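Local structure of bacterial bifunctional deaminase-reductase C-terminal domain-containing protein (Corynebacterium diphtheriae, 2P4G) at residues Gly24-Thr29 against Phe255-Val260; Glu33-Ala38 against Arg70-Ala75; Ala48-Val53 against Asn219-Val224; Val209-Leu214 against Val242-Ser247. The protein probably acts as an NADP-dependent pyrimidine reductase, reducing 5-amino-6-(5-phosphoribosylamino)uracil on the route to riboflavin. All coordinates share one frame; numbering follows the deposited sequence.

Contact 1 (Gly24-Thr29 against Phe255-Val260)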
# COMPACT_ATOMS: atom_id res chain seq x y z
N GLY A 24 13.73 18.73 5.91
CA GLY A 24 13.16 19.38 7.09
C GLY A 24 12.75 18.43 8.20
O GLY A 24 12.56 17.24 7.96
N ALA A 25 12.59 18.99 9.40
CA ALA A 25 12.29 18.23 10.63
C ALA A 25 13.27 17.08 10.86
O ALA A 25 12.85 15.96 11.18
CB ALA A 25 10.83 17.73 10.65
N LEU A 26 14.56 17.37 10.71
CA LEU A 26 15.62 16.41 10.98
C LEU A 26 16.64 16.96 12.01
O LEU A 26 16.75 18.18 12.20
CB LEU A 26 16.33 16.03 9.68
CG LEU A 26 15.48 15.28 8.65
CD1 LEU A 26 16.11 15.32 7.29
CD2 LEU A 26 15.26 13.85 9.09
N PRO A 27 17.37 16.06 12.70
CA PRO A 27 18.52 16.47 13.53
C PRO A 27 19.77 16.80 12.72
O PRO A 27 19.72 16.81 11.49
CB PRO A 27 18.77 15.23 14.41
CG PRO A 27 17.66 14.26 14.11
CD PRO A 27 17.14 14.61 12.77
N LEU A 28 20.89 17.04 13.41
CA LEU A 28 22.19 17.38 12.77
C LEU A 28 22.84 16.21 12.01
O LEU A 28 23.93 16.36 11.46
CB LEU A 28 23.17 17.90 13.82
N THR A 29 22.17 15.06 11.99
CA THR A 29 22.57 13.90 11.17
C THR A 29 22.78 14.25 9.69
O THR A 29 23.49 13.54 8.96
CB THR A 29 21.49 12.76 11.27
OG1 THR A 29 20.30 13.14 10.56
CG2 THR A 29 21.16 12.45 12.73
N PHE A 255 2.56 11.88 -0.22
CA PHE A 255 3.97 11.78 -0.01
C PHE A 255 4.17 11.62 1.47
O PHE A 255 3.62 12.38 2.26
CB PHE A 255 4.68 13.03 -0.51
CG PHE A 255 4.42 13.33 -1.95
CD1 PHE A 255 5.06 12.61 -2.94
CD2 PHE A 255 3.52 14.30 -2.31
CE1 PHE A 255 4.82 12.86 -4.25
CE2 PHE A 255 3.28 14.56 -3.63
CZ PHE A 255 3.93 13.85 -4.61
N SER A 256 4.98 10.63 1.83
CA SER A 256 5.21 10.26 3.22
C SER A 256 6.71 10.02 3.40
O SER A 256 7.35 9.47 2.54
CB SER A 256 4.44 8.99 3.57
OG SER A 256 4.95 7.88 2.85
N ARG A 257 7.24 10.48 4.53
CA ARG A 257 8.58 10.18 4.93
C ARG A 257 8.49 9.46 6.25
O ARG A 257 7.88 10.00 7.22
CB ARG A 257 9.38 11.46 5.12
CG ARG A 257 10.87 11.18 5.26
CD ARG A 257 11.66 12.44 5.45
NE ARG A 257 11.47 12.97 6.77
CZ ARG A 257 11.90 14.16 7.17
NH1 ARG A 257 12.55 14.96 6.34
NH2 ARG A 257 11.69 14.55 8.42
N TYR A 258 9.09 8.27 6.30
CA TYR A 258 9.18 7.45 7.51
C TYR A 258 10.62 7.20 7.92
O TYR A 258 11.50 7.06 7.08
CB TYR A 258 8.61 6.07 7.26
CG TYR A 258 7.14 6.01 6.92
CD1 TYR A 258 6.17 5.91 7.93
CD2 TYR A 258 6.72 5.99 5.58
CE1 TYR A 258 4.81 5.80 7.62
CE2 TYR A 258 5.35 5.90 5.26
CZ TYR A 258 4.41 5.79 6.28
OH TYR A 258 3.09 5.69 5.96
N LYS A 259 10.81 7.07 9.23
CA LYS A 259 12.07 6.61 9.79
C LYS A 259 11.96 5.11 9.99
O LYS A 259 11.01 4.63 10.60
CB LYS A 259 12.33 7.32 11.12
CG LYS A 259 13.42 6.70 12.02
CD LYS A 259 14.81 6.75 11.40
CE LYS A 259 15.90 6.77 12.46
NZ LYS A 259 15.77 7.93 13.40
N VAL A 260 12.95 4.37 9.49
CA VAL A 260 12.96 2.91 9.63
C VAL A 260 13.53 2.47 10.98
O VAL A 260 14.62 2.85 11.33
CB VAL A 260 13.76 2.25 8.51
CG1 VAL A 260 13.88 0.76 8.75
CG2 VAL A 260 13.12 2.54 7.18
O HOH W 1 11.28 14.04 11.52
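The loop that leaves helix 18-23 is tied to strand 254-260 by one guanidinium group, that of Arg257, which reaches the main-chain carbonyls of Gly24 and Ala25. The two backbones stay well apart, with the CA atoms of Gly24 and Arg257 10.5 Å from each other, and the long arginine side chain spans the gap. It leaves the strand with CG anti to the backbone N (chi1 -168°), then bends at chi3 and presents its far end to the loop. There Arg257 NH1 and NH2 both point at a single acceptor: NH1 lies 2.8 Å from Gly24 O and NH2 2.9 Å from the same oxygen. This end-on fork keeps Gly24 O close to the guanidinium plane, and both donors lie in the plane of the carbonyl. Gly24 is the first residue after the helix to leave helical geometry, and Arg257 NH1 is also bonded to Ile21 O, so the positive charge sits beside the helix's C-terminal end, where the helix dipole would probably favour it. A weaker bond joins Arg257 NH2 to Ala25 O at 3.3 Å, and a water bridges the same two atoms, its link to the arginine being weak. Leu26 closes over one face of the guanidinium, its CD2 3.7 Å from Arg257 NH2, while its CD1 lies at the same distance from Arg257 NH1. Towards the edge of the sheet, Arg257 NE forms a salt bridge with Glu244 OE1 of strand 237-248.

Contact 2 (Glu33-Ala38 against Arg70-Ala75). With EDO (1,2-ethanediol), chain G.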
# COMPACT_ATOMS: atom_id res chain seq x y z
N GLU A 33 26.48 13.15 8.64
CA GLU A 33 26.33 11.75 9.01
C GLU A 33 25.95 10.92 7.79
O GLU A 33 25.08 11.31 7.02
CB GLU A 33 25.29 11.58 10.12
N PRO A 34 26.60 9.76 7.62
CA PRO A 34 26.12 8.88 6.58
C PRO A 34 24.63 8.54 6.78
O PRO A 34 24.16 8.37 7.89
CB PRO A 34 27.00 7.63 6.72
CG PRO A 34 27.69 7.75 8.04
CD PRO A 34 27.75 9.20 8.36
N GLU A 35 23.90 8.48 5.68
CA GLU A 35 22.50 8.14 5.73
C GLU A 35 22.11 7.42 4.44
O GLU A 35 22.59 7.75 3.37
CB GLU A 35 21.64 9.40 5.91
CG GLU A 35 20.23 9.05 6.36
CD GLU A 35 19.27 10.22 6.37
OE1 GLU A 35 19.70 11.39 6.38
OE2 GLU A 35 18.06 9.94 6.35
N CYS A 36 21.26 6.40 4.56
CA CYS A 36 20.67 5.74 3.40
C CYS A 36 19.15 5.86 3.43
O CYS A 36 18.51 5.58 4.45
CB CYS A 36 21.06 4.27 3.39
SG CYS A 36 20.33 3.33 2.04
N ARG A 37 18.59 6.27 2.30
CA ARG A 37 17.16 6.43 2.13
C ARG A 37 16.70 5.67 0.90
O ARG A 37 17.38 5.65 -0.12
CB ARG A 37 16.79 7.89 1.94
CG ARG A 37 17.27 8.74 3.06
CD ARG A 37 16.46 10.01 3.13
NE ARG A 37 17.01 10.98 4.06
CZ ARG A 37 16.55 12.22 4.16
NH1 ARG A 37 15.56 12.63 3.38
NH2 ARG A 37 17.10 13.05 5.03
N ALA A 38 15.54 5.05 1.03
CA ALA A 38 14.89 4.41 -0.10
C ALA A 38 13.77 5.34 -0.55
O ALA A 38 13.10 5.94 0.28
CB ALA A 38 14.36 3.06 0.32
N ARG A 70 17.75 13.24 -5.12
CA ARG A 70 18.99 13.17 -5.87
C ARG A 70 19.96 14.31 -5.55
O ARG A 70 21.17 14.10 -5.53
CB ARG A 70 18.73 13.11 -7.38
CG ARG A 70 18.24 11.74 -7.83
CD ARG A 70 18.07 11.66 -9.34
NE ARG A 70 17.95 10.26 -9.73
CZ ARG A 70 18.26 9.77 -10.92
NH1 ARG A 70 18.69 10.56 -11.90
NH2 ARG A 70 18.15 8.47 -11.14
N GLY A 71 19.43 15.51 -5.31
CA GLY A 71 20.23 16.64 -4.90
C GLY A 71 20.82 16.49 -3.52
O GLY A 71 21.82 17.12 -3.20
N TRP A 72 20.15 15.70 -2.69
CA TRP A 72 20.59 15.35 -1.33
C TRP A 72 21.66 14.26 -1.36
O TRP A 72 22.52 14.24 -0.49
CB TRP A 72 19.36 14.85 -0.53
CG TRP A 72 19.64 14.06 0.71
CD1 TRP A 72 19.72 14.54 1.98
CD2 TRP A 72 19.83 12.64 0.80
NE1 TRP A 72 19.97 13.51 2.86
CE2 TRP A 72 20.04 12.34 2.16
CE3 TRP A 72 19.85 11.59 -0.14
CZ2 TRP A 72 20.27 11.03 2.61
CZ3 TRP A 72 20.09 10.31 0.30
CH2 TRP A 72 20.29 10.03 1.66
N ALA A 73 21.59 13.37 -2.35
CA ALA A 73 22.37 12.14 -2.40
C ALA A 73 23.80 12.37 -2.88
O ALA A 73 24.07 13.21 -3.74
CB ALA A 73 21.68 11.10 -3.35
N ASP A 74 24.71 11.55 -2.33
CA ASP A 74 26.05 11.38 -2.88
C ASP A 74 26.09 10.27 -3.91
O ASP A 74 26.90 10.30 -4.85
CB ASP A 74 26.99 11.05 -1.73
CG ASP A 74 27.07 12.17 -0.73
OD1 ASP A 74 27.20 13.31 -1.19
OD2 ASP A 74 27.01 11.93 0.50
N ALA A 75 25.21 9.28 -3.74
CA ALA A 75 25.07 8.16 -4.70
C ALA A 75 23.63 7.71 -4.81
O ALA A 75 22.84 7.87 -3.87
CB ALA A 75 25.94 6.98 -4.30
C1 EDO G . 18.51 10.64 -15.79
O1 EDO G . 17.55 11.37 -16.55
C2 EDO G . 17.99 9.41 -14.98
O2 EDO G . 19.04 8.74 -14.17
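Trp72 turns one face of its indole to Arg37 where helix 60-72 leads into strand 75-79, and Glu35 of strand 35-43 comes to the same ring. With CG anti to the backbone N (chi1 162°), Trp72 extends its indole towards that strand, and Arg37 lies over it. The aliphatic part of Arg37 runs extended across the face: CG is 3.6 Å from Trp72 CH2, and CD makes a CH-pi contact with the six-membered ring. Arg37 NE stands 3.6 Å from Trp72 CZ2, and CZ lies off-centre above the five-membered ring in a cation-pi contact, the two planes 39° apart. Glu35, extended beyond CG, sets its carboxylate nearly upright to the indole, OE1 3.8 Å from Trp72 CZ2. Its OE2 forms a salt bridge with Arg37 NE, 2.7 Å away and well above the carboxylate plane, and OE1 receives a weak bond from Arg37 NH2. Arg37 NH1 is bonded to Val22 O and His213 NE2. The contact is buried and belongs to the beta-alpha-beta crossover from strand 35-43 through helix 60-72 to strand 75-79, strand 190-195 lying between the two. Here the arginine's charge is probably balanced by the carboxylate and softened by the indole face, easing its burial.

Contact 3 (Ala48-Val53 against Asn219-Val224)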
# COMPACT_ATOMS: atom_id res chain seq x y z
N ALA A 48 4.19 -1.60 -7.15
CA ALA A 48 5.18 -0.60 -7.54
C ALA A 48 5.02 -0.17 -9.01
O ALA A 48 5.59 0.86 -9.43
CB ALA A 48 6.62 -1.13 -7.31
N THR A 49 4.31 -0.98 -9.81
CA THR A 49 4.19 -0.73 -11.23
C THR A 49 2.75 -0.74 -11.67
O THR A 49 1.91 -1.40 -11.07
CB THR A 49 4.97 -1.77 -12.11
OG1 THR A 49 4.44 -3.08 -11.91
CG2 THR A 49 6.49 -1.74 -11.84
N LEU A 50 2.50 0.01 -12.73
CA LEU A 50 1.26 -0.01 -13.48
C LEU A 50 1.70 -0.20 -14.93
O LEU A 50 2.55 0.53 -15.43
CB LEU A 50 0.52 1.31 -13.29
CG LEU A 50 -0.77 1.59 -14.06
CD1 LEU A 50 -1.75 0.48 -13.79
CD2 LEU A 50 -1.33 2.97 -13.65
N SER A 51 1.15 -1.21 -15.59
CA SER A 51 1.61 -1.58 -16.91
C SER A 51 3.13 -1.71 -16.94
O SER A 51 3.81 -1.22 -17.86
CB SER A 51 1.14 -0.55 -17.93
OG SER A 51 -0.26 -0.58 -18.05
N GLY A 52 3.68 -2.33 -15.89
CA GLY A 52 5.08 -2.68 -15.88
C GLY A 52 6.06 -1.59 -15.53
O GLY A 52 7.26 -1.84 -15.47
N VAL A 53 5.55 -0.38 -15.28
CA VAL A 53 6.41 0.78 -14.97
C VAL A 53 5.81 1.62 -13.83
O VAL A 53 4.61 1.60 -13.56
CB VAL A 53 6.63 1.71 -16.22
CG1 VAL A 53 7.56 1.06 -17.23
CG2 VAL A 53 5.28 2.08 -16.88
N ASN A 219 -4.33 5.10 -7.09
CA ASN A 219 -4.86 4.01 -7.90
C ASN A 219 -4.83 2.63 -7.26
O ASN A 219 -4.11 2.39 -6.29
CB ASN A 219 -4.26 4.01 -9.32
CG ASN A 219 -2.80 4.30 -9.34
OD1 ASN A 219 -2.35 5.34 -9.86
ND2 ASN A 219 -2.02 3.39 -8.77
N ILE A 220 -5.70 1.77 -7.76
CA ILE A 220 -5.82 0.38 -7.32
C ILE A 220 -5.42 -0.48 -8.49
O ILE A 220 -5.90 -0.27 -9.57
CB ILE A 220 -7.27 0.02 -7.00
CG1 ILE A 220 -7.76 0.85 -5.80
CG2 ILE A 220 -7.40 -1.48 -6.81
CD1 ILE A 220 -9.16 0.53 -5.35
N ILE A 221 -4.52 -1.43 -8.26
CA ILE A 221 -4.03 -2.35 -9.29
C ILE A 221 -4.17 -3.78 -8.77
O ILE A 221 -3.50 -4.16 -7.79
CB ILE A 221 -2.56 -2.05 -9.63
CG1 ILE A 221 -2.42 -0.58 -10.12
CG2 ILE A 221 -2.05 -3.05 -10.67
CD1 ILE A 221 -1.00 -0.03 -10.18
N CYS A 222 -5.08 -4.53 -9.39
CA CYS A 222 -5.32 -5.95 -9.09
C CYS A 222 -5.22 -6.77 -10.35
O CYS A 222 -5.91 -6.48 -11.33
CB CYS A 222 -6.71 -6.16 -8.54
SG CYS A 222 -6.95 -5.32 -7.05
N PRO A 223 -4.39 -7.82 -10.34
CA PRO A 223 -3.56 -8.24 -9.23
C PRO A 223 -2.43 -7.28 -9.07
O PRO A 223 -2.12 -6.53 -9.97
CB PRO A 223 -3.04 -9.61 -9.69
CG PRO A 223 -3.93 -10.03 -10.78
CD PRO A 223 -4.27 -8.76 -11.47
N VAL A 224 -1.80 -7.31 -7.90
CA VAL A 224 -0.60 -6.53 -7.70
C VAL A 224 0.42 -7.00 -8.75
O VAL A 224 0.82 -8.16 -8.77
CB VAL A 224 -0.07 -6.67 -6.26
CG1 VAL A 224 1.32 -6.21 -6.17
CG2 VAL A 224 -0.94 -5.89 -5.31
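Ile221, on strand 219-222, pushes its CD1 methyl against Leu50 and the Thr49 carbonyl in the loop between strand 35-43 and helix 60-72. This is the tight part of the contact. With CG1 beside the backbone N (chi1 -59°), Ile221 CD1 arrives 3.3 Å from Thr49 O and 3.7 Å from Leu50 CB. Leu50 answers with a branch of its own: CG anti to the backbone N, with chi2 near 55°, sets CD1 alongside the isoleucine, 3.7 Å from Ile221 CD1 and 3.9 Å from Ile221 CG1.

Beyond Leu50 the contact falls away into a type I' beta turn from Leu50 to Val53, closed by Leu50 N to Val53 O (2.8 Å) and Val53 N to Leu50 O (3.1 Å). Ser51 and Gly52 both take positive phi, as a type I' turn requires and glycine adopts easily; Ser51 is exposed, as is Pro223, which follows a cis peptide bond. Glu225 steadies the turn, its carboxylate accepting from Thr49 OG1 and from the backbone nitrogens of Ser51 and Gly52. Residues 219-222 pair antiparallel with a strand of the second subunit, and Leu50 also packs on Thr238 of that subunit. Between residues 48-53 and 219-224 the chemistry is thus largely aliphatic, with Asn45 adding a polar bond to Ile221 O, while polar bonds set the shape of the turn, holding an apolar patch beside the dimer interface.

Contact 4 (Val209-Leu214 against Val242-Ser247)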
# COMPACT_ATOMS: atom_id res chain seq x y z
N VAL A 209 18.55 0.71 5.50
CA VAL A 209 17.65 1.81 5.16
C VAL A 209 17.31 2.55 6.44
O VAL A 209 16.79 1.95 7.39
CB VAL A 209 16.39 1.29 4.44
CG1 VAL A 209 15.42 2.44 4.11
CG2 VAL A 209 16.79 0.51 3.16
N ASP A 210 17.65 3.84 6.48
CA ASP A 210 17.37 4.69 7.65
C ASP A 210 16.01 5.37 7.56
O ASP A 210 15.36 5.58 8.56
CB ASP A 210 18.41 5.80 7.76
CG ASP A 210 19.79 5.27 7.88
OD1 ASP A 210 20.01 4.56 8.86
OD2 ASP A 210 20.63 5.54 6.99
N ARG A 211 15.65 5.76 6.34
CA ARG A 211 14.40 6.47 6.05
C ARG A 211 13.87 6.02 4.72
O ARG A 211 14.64 5.62 3.85
CB ARG A 211 14.58 7.98 5.94
CG ARG A 211 14.51 8.63 7.23
CD ARG A 211 14.57 10.14 7.15
NE ARG A 211 14.56 10.57 8.54
CZ ARG A 211 15.61 10.50 9.35
NH1 ARG A 211 16.80 10.11 8.90
NH2 ARG A 211 15.48 10.87 10.61
N LEU A 212 12.56 6.17 4.58
CA LEU A 212 11.83 5.83 3.38
C LEU A 212 11.00 7.03 2.95
O LEU A 212 10.28 7.59 3.76
CB LEU A 212 10.91 4.64 3.68
CG LEU A 212 9.94 4.13 2.62
CD1 LEU A 212 10.67 3.72 1.35
CD2 LEU A 212 9.16 3.00 3.23
N HIS A 213 11.15 7.42 1.69
CA HIS A 213 10.22 8.30 1.03
C HIS A 213 9.28 7.44 0.21
O HIS A 213 9.71 6.78 -0.72
CB HIS A 213 10.96 9.26 0.12
CG HIS A 213 11.79 10.24 0.86
ND1 HIS A 213 11.32 11.48 1.21
CD2 HIS A 213 13.04 10.14 1.35
CE1 HIS A 213 12.26 12.12 1.89
NE2 HIS A 213 13.32 11.32 1.98
N LEU A 214 8.00 7.45 0.56
CA LEU A 214 7.00 6.63 -0.14
C LEU A 214 5.91 7.55 -0.63
O LEU A 214 5.35 8.35 0.14
CB LEU A 214 6.43 5.55 0.77
CG LEU A 214 5.36 4.63 0.17
CD1 LEU A 214 5.97 3.67 -0.82
CD2 LEU A 214 4.62 3.88 1.28
N VAL A 242 8.20 5.10 11.76
CA VAL A 242 7.74 6.34 12.40
C VAL A 242 7.49 7.32 11.27
O VAL A 242 8.41 7.65 10.51
CB VAL A 242 8.77 6.91 13.40
CG1 VAL A 242 8.39 8.33 13.89
CG2 VAL A 242 8.92 5.96 14.58
N LEU A 243 6.23 7.73 11.12
CA LEU A 243 5.86 8.75 10.14
C LEU A 243 6.46 10.08 10.60
O LEU A 243 6.24 10.50 11.73
CB LEU A 243 4.33 8.85 10.02
CG LEU A 243 3.81 9.83 8.96
CD1 LEU A 243 4.23 9.40 7.56
CD2 LEU A 243 2.27 10.03 9.07
N GLU A 244 7.22 10.71 9.72
CA GLU A 244 7.85 11.98 10.02
C GLU A 244 7.24 13.16 9.27
O GLU A 244 7.19 14.28 9.79
CB GLU A 244 9.32 11.90 9.67
CG GLU A 244 10.16 11.04 10.57
CD GLU A 244 11.62 11.01 10.13
OE1 GLU A 244 11.91 11.39 8.98
OE2 GLU A 244 12.47 10.61 10.93
N MSE A 245 6.79 12.91 8.05
CA MSE A 245 6.32 13.94 7.13
C MSE A 245 5.18 13.36 6.36
O MSE A 245 5.28 12.25 5.89
CB MSE A 245 7.38 14.29 6.09
CG MSE A 245 8.63 14.95 6.59
SE MSE A 245 8.33 16.84 6.99
CE MSE A 245 7.93 17.42 5.20
N LEU A 246 4.11 14.12 6.19
CA LEU A 246 2.99 13.71 5.36
C LEU A 246 2.48 14.89 4.55
O LEU A 246 2.25 15.96 5.09
CB LEU A 246 1.87 13.19 6.23
CG LEU A 246 0.60 12.73 5.51
CD1 LEU A 246 0.94 11.55 4.61
CD2 LEU A 246 -0.46 12.40 6.56
N SER A 247 2.26 14.65 3.27
CA SER A 247 1.82 15.68 2.35
C SER A 247 1.10 15.03 1.15
O SER A 247 1.15 13.81 0.98
CB SER A 247 3.06 16.46 1.90
OG SER A 247 2.77 17.27 0.79
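Arg211 and Glu244 face each other from strands 211-217 and 237-248, which run in the same direction with the antiparallel strand 254-260 lying between them, so that even the nearest CA atoms, those of Arg211 and Val242, are 9.2 Å apart. The meeting is left to two long side chains that reach over the middle strand. Arg211 is extended from CG to NE after a first torsion that sets CG beside the backbone N, and only at the end does chi4 (76°) turn the guanidinium aside to offer its NE edge. Glu244, also extended beyond CG, meets that edge side-on in a two-bond salt bridge. Arg211 NE lies 2.8 Å from Glu244 OE1 in a fairly straight bond (158°), with the oxygen almost exactly in the guanidinium plane. Arg211 NH2 is 3.0 Å from Glu244 OE2, which is tilted further out of that plane. Each oxygen uses its syn lone pair, and the two flat groups are 34° apart. Glu244 stands in a classic beta bulge, where it and Met245 both face Arg257, whose NE shares OE1. Arg211 NH1 forms a further salt bridge with Glu35 OE2 of strand 35-43. One carboxylate is thereby shared by two arginines and one arginine by two carboxylates, so the opposite charges probably compensate one another in a chain running across four strands towards the sheet edge.

In the fold
Contact 1 opens first, in the loop after helix 18-23, and closes last, on strand 254-260, so the other three are nested within it and it brings the N-terminal loop to the far end of the chain. Contact 2 closes a short loop through helix 60-72, but contact 3 opens at residues 48-53 before that closure, so the two cross. Contact 3 closes on strand 219-222, inside the span of contact 4, and crosses that one too; contacts 2 and 4 follow in series. Contacts 1, 2 and 4 adjoin one another across strands 35-43, 211-217, 254-260 and 237-248, and contact 3 stands apart from them; contacts 1, 3 and 4 all reach the second subunit.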